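Local coordinates for protein homoserine kinase (Listeria monocytogenes, PDB 3HUL) that probably phosphorylates L-homoserine with ATP to give O-phospho-L-homoserine, the fourth of five steps from aspartate to threonine, at residues A[44-47]-A[48-52]; A[57-60]-A[61-65]. One frame throughout, in Å; residues are numbered along the deposited sequence.

Contact 1 of 2, residues A[44-47]-A[48-52]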
loop_
_atom_site.group_PDB
_atom_site.type_symbol
_atom_site.label_atom_id
_atom_site.label_comp_id
_atom_site.label_asym_id
_atom_site.label_seq_id
_atom_site.Cartn_x
_atom_site.Cartn_y
_atom_site.Cartn_z
ATOM N N HIS A 44 -27.558 -14.551 -30.139
ATOM C CA HIS A 44 -26.669 -13.395 -30.185
ATOM C C HIS A 44 -26.592 -12.814 -31.579
ATOM O O HIS A 44 -26.894 -13.501 -32.555
ATOM C CB HIS A 44 -25.257 -13.742 -29.686
ATOM C CG HIS A 44 -24.413 -14.505 -30.667
ATOM N ND1 HIS A 44 -23.838 -13.919 -31.776
ATOM C CD2 HIS A 44 -23.985 -15.791 -30.660
ATOM C CE1 HIS A 44 -23.122 -14.819 -32.427
ATOM N NE2 HIS A 44 -23.192 -15.962 -31.768
ATOM N N ASN A 45 -26.163 -11.558 -31.659
ATOM C CA ASN A 45 -25.875 -10.903 -32.932
ATOM C C ASN A 45 -24.438 -10.336 -32.987
ATOM O O ASN A 45 -24.221 -9.226 -33.473
ATOM C CB ASN A 45 -26.932 -9.816 -33.239
ATOM C CG ASN A 45 -27.242 -8.915 -32.029
ATOM O OD1 ASN A 45 -27.313 -9.375 -30.882
ATOM N ND2 ASN A 45 -27.454 -7.631 -32.292
ATOM N N ILE A 46 -23.464 -11.105 -32.494
ATOM C CA ILE A 46 -22.062 -10.634 -32.423
ATOM C C ILE A 46 -21.366 -10.651 -33.796
ATOM O O ILE A 46 -20.394 -9.914 -34.018
ATOM C CB ILE A 46 -21.228 -11.407 -31.347
ATOM C CG1 ILE A 46 -21.772 -11.128 -29.943
ATOM C CG2 ILE A 46 -19.731 -11.035 -31.403
ATOM C CD1 ILE A 46 -21.266 -12.102 -28.891
ATOM N N GLY A 47 -21.869 -11.481 -34.711
ATOM C CA GLY A 47 -21.304 -11.570 -36.052
ATOM C C GLY A 47 -20.110 -12.499 -36.091
ATOM O O GLY A 47 -19.893 -13.284 -35.167
ATOM N N GLY A 48 -19.343 -12.422 -37.177
ATOM C CA GLY A 48 -18.165 -13.267 -37.353
ATOM C C GLY A 48 -18.525 -14.739 -37.310
ATOM O O GLY A 48 -19.687 -15.126 -37.524
ATOM N N GLY A 49 -17.533 -15.568 -37.025
ATOM C CA GLY A 49 -17.776 -16.995 -36.937
ATOM C C GLY A 49 -18.016 -17.451 -35.514
ATOM O O GLY A 49 -17.519 -18.515 -35.127
ATOM N N ILE A 50 -18.758 -16.654 -34.736
ATOM C CA ILE A 50 -19.097 -17.003 -33.341
ATOM C C ILE A 50 -20.326 -17.936 -33.287
ATOM O O ILE A 50 -21.458 -17.474 -33.449
ATOM C CB ILE A 50 -19.351 -15.732 -32.456
ATOM C CG1 ILE A 50 -18.126 -14.792 -32.421
ATOM C CG2 ILE A 50 -19.790 -16.131 -31.048
ATOM C CD1 ILE A 50 -16.841 -15.382 -31.783
ATOM N N PRO A 51 -20.106 -19.243 -33.043
ATOM C CA PRO A 51 -21.181 -20.242 -33.143
ATOM C C PRO A 51 -22.304 -20.033 -32.119
ATOM O O PRO A 51 -22.110 -19.326 -31.113
ATOM C CB PRO A 51 -20.459 -21.580 -32.885
ATOM C CG PRO A 51 -18.993 -21.275 -33.012
ATOM C CD PRO A 51 -18.850 -19.851 -32.574
ATOM N N HIS A 52 -23.466 -20.636 -32.390
ATOM C CA HIS A 52 -24.641 -20.506 -31.537
ATOM C C HIS A 52 -24.966 -21.821 -30.831
ATOM O O HIS A 52 -26.028 -21.959 -30.214
ATOM C CB HIS A 52 -25.861 -20.065 -32.348
ATOM C CG HIS A 52 -25.718 -18.732 -33.010
ATOM N ND1 HIS A 52 -26.365 -17.603 -32.556
ATOM C CD2 HIS A 52 -25.025 -18.351 -34.111
ATOM C CE1 HIS A 52 -26.066 -16.580 -33.339
ATOM N NE2 HIS A 52 -25.256 -17.007 -34.293
#
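His44 NE2 gives its hydrogen to the backbone oxygen of Ile50, 2.8 Å away, across the loop that follows strand 41-43. The bond is bent at the hydrogen (138°). Ile50 O lies in the plane of the imidazole, while NE2 stands above the carbonyl plane. At the other nitrogen, ND1 of His44 accepts the backbone N-H of Ile46 at 2.9 Å, nearly straight. The ring is thus pinned at both nitrogens, and both partners agree with the modelled ring orientation, with ND1 accepting and NE2 donating. A chi1 of 77°, with CG between the backbone N and the carbonyl carbon, turns the imidazole inward over the loop. There it meets His52 in an offset stack, planes 3° from parallel and centroids 3.9 Å apart, CE1 of His52 lying over the centre of the His44 ring. His52 is itself anchored through ND1 to the backbone oxygen of Ile42, so its own polar hold lies back in the strand. CG2 of Ile50 rests 3.5 Å from His44 NE2, while Ile46 CG2 and Ile50 CG1 make a looser apolar touch. Gly47 and Gly48 carry the chain round the bend with positive phi angles. With ND1 accepting, NE2 donating and a second imidazole stacked on one face, His44 is probably neutral here, since a further proton would cost it the Ile46 bond.

Contact 2 of 2, residues A[57-60]-A[61-65]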
loop_
_atom_site.group_PDB
_atom_site.type_symbol
_atom_site.label_atom_id
_atom_site.label_comp_id
_atom_site.label_asym_id
_atom_site.label_seq_id
_atom_site.Cartn_x
_atom_site.Cartn_y
_atom_site.Cartn_z
ATOM N N VAL A 57 -17.234 -21.320 -27.580
ATOM C CA VAL A 57 -16.206 -21.419 -26.537
ATOM C C VAL A 57 -16.799 -21.548 -25.113
ATOM O O VAL A 57 -16.398 -22.424 -24.336
ATOM C CB VAL A 57 -15.213 -20.213 -26.674
ATOM C CG1 VAL A 57 -14.414 -19.981 -25.421
ATOM C CG2 VAL A 57 -14.281 -20.432 -27.886
ATOM N N ILE A 58 -17.771 -20.691 -24.805
ATOM C CA ILE A 58 -18.466 -20.688 -23.511
ATOM C C ILE A 58 -19.008 -22.066 -23.162
ATOM O O ILE A 58 -18.736 -22.600 -22.084
ATOM C CB ILE A 58 -19.632 -19.657 -23.509
ATOM C CG1 ILE A 58 -19.115 -18.274 -23.920
ATOM C CG2 ILE A 58 -20.337 -19.641 -22.165
ATOM C CD1 ILE A 58 -20.162 -17.264 -24.177
ATOM N N ILE A 59 -19.742 -22.657 -24.097
ATOM C CA ILE A 59 -20.355 -23.978 -23.885
ATOM C C ILE A 59 -19.331 -25.119 -23.812
ATOM O O ILE A 59 -19.404 -25.959 -22.897
ATOM C CB ILE A 59 -21.496 -24.242 -24.924
ATOM C CG1 ILE A 59 -22.524 -23.101 -24.857
ATOM C CG2 ILE A 59 -22.187 -25.592 -24.645
ATOM C CD1 ILE A 59 -23.420 -22.955 -26.084
ATOM N N GLU A 60 -18.356 -25.148 -24.730
ATOM C CA GLU A 60 -17.284 -26.172 -24.674
ATOM C C GLU A 60 -16.530 -26.080 -23.366
ATOM O O GLU A 60 -16.147 -27.115 -22.776
ATOM C CB GLU A 60 -16.252 -26.034 -25.819
ATOM C CG GLU A 60 -16.809 -25.997 -27.251
ATOM C CD GLU A 60 -15.734 -26.266 -28.319
ATOM O OE1 GLU A 60 -14.773 -25.466 -28.431
ATOM O OE2 GLU A 60 -15.855 -27.281 -29.050
ATOM N N THR A 61 -16.282 -24.842 -22.913
ATOM C CA THR A 61 -15.586 -24.657 -21.644
ATOM C C THR A 61 -16.489 -25.221 -20.552
ATOM O O THR A 61 -16.043 -25.992 -19.714
ATOM C CB THR A 61 -15.257 -23.157 -21.312
ATOM O OG1 THR A 61 -14.518 -22.537 -22.371
ATOM C CG2 THR A 61 -14.488 -23.068 -20.021
ATOM N N ALA A 62 -17.748 -24.811 -20.550
ATOM C CA ALA A 62 -18.691 -25.305 -19.537
ATOM C C ALA A 62 -18.724 -26.847 -19.512
ATOM O O ALA A 62 -18.496 -27.461 -18.454
ATOM C CB ALA A 62 -20.087 -24.725 -19.760
ATOM N N LEU A 63 -18.919 -27.470 -20.680
ATOM C CA LEU A 63 -18.975 -28.956 -20.754
ATOM C C LEU A 63 -17.687 -29.634 -20.351
ATOM O O LEU A 63 -17.698 -30.777 -19.886
ATOM C CB LEU A 63 -19.436 -29.446 -22.131
ATOM C CG LEU A 63 -20.848 -28.975 -22.490
ATOM C CD1 LEU A 63 -21.123 -29.136 -23.973
ATOM C CD2 LEU A 63 -21.913 -29.714 -21.615
ATOM N N ASN A 64 -16.574 -28.921 -20.479
ATOM C CA ASN A 64 -15.286 -29.468 -20.068
ATOM C C ASN A 64 -15.154 -29.570 -18.565
ATOM O O ASN A 64 -14.434 -30.438 -18.070
ATOM C CB ASN A 64 -14.119 -28.658 -20.667
ATOM C CG ASN A 64 -13.808 -29.029 -22.134
ATOM O OD1 ASN A 64 -12.743 -28.677 -22.642
ATOM N ND2 ASN A 64 -14.732 -29.734 -22.811
ATOM N N LEU A 65 -15.826 -28.677 -17.832
ATOM C CA LEU A 65 -15.848 -28.757 -16.357
ATOM C C LEU A 65 -17.001 -29.617 -15.851
ATOM O O LEU A 65 -16.904 -30.239 -14.780
ATOM C CB LEU A 65 -15.973 -27.367 -15.706
ATOM C CG LEU A 65 -14.761 -26.453 -15.567
ATOM C CD1 LEU A 65 -14.627 -25.682 -16.841
ATOM C CD2 LEU A 65 -14.960 -25.466 -14.417
#
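Thr61 takes hold of the Val57 carbonyl twice: its hydroxyl OG1 donates to Val57 O over 2.7 Å, and its backbone N donates to the same oxygen over 2.8 Å. The two donors use different directions. The amide makes the ordinary i to i+4 bond of an alpha helix, whereas OG1 stands 45° out of the carbonyl plane. The hydroxyl reaches there because chi1 of -55° sets OG1 beside the backbone N and anti to the carbonyl carbon, aiming it back down the helix by one turn. In this way a threonine hydroxyl on a largely buried face finds an acceptor within its own helix, and its CG2 methyl is left for apolar neighbours. The next three i to i+4 bonds follow in order. Ala62 N reaches Ile58 O at 2.9 Å, Leu63 N reaches Ile59 O in a short bond of 2.7 Å, and Asn64 N reaches Glu60 O at 3.0 Å. Asn64 also folds its amide back toward Glu60 O, but ND2 is poorly angled for a hydrogen bond. On another side of the helix, Ile59 and Leu63 run side by side in the same direction, with CG2 of Ile59 3.8 Å from CD1 of Leu63, and both rest on Trp40. Before the first turn, Asn56 OD1 accepts the backbone N-H of Ile58. Val57, Ile58 and Ala62 lean on helix 88-103, Thr61 and Leu65 meet helix 110-121, and helix 57-65 itself links strands 41-43 and 72-78 in a beta-alpha-beta unit.

In the fold
The two contacts come in series along one crossover: strand 41-43 leads into the loop of contact 1, the chain continues into helix 57-65 with contact 2, and strand 72-78 follows, parallel to strand 41-43 in the mixed eight-stranded sheet. Their centres are 16 Å apart and their nearest atoms about 5 Å, without touching. Asn56 joins them, bonding to Pro51 O on one side and to the start of the helix on the other. Ile46 of contact 1, at the surface, comes within about 4 Å of the Pro82 side chain, and Val57 of the partly buried contact 2 within about 6 Å of that of Ser89, both in the predicted ATP-binding segment of this GHMP kinase.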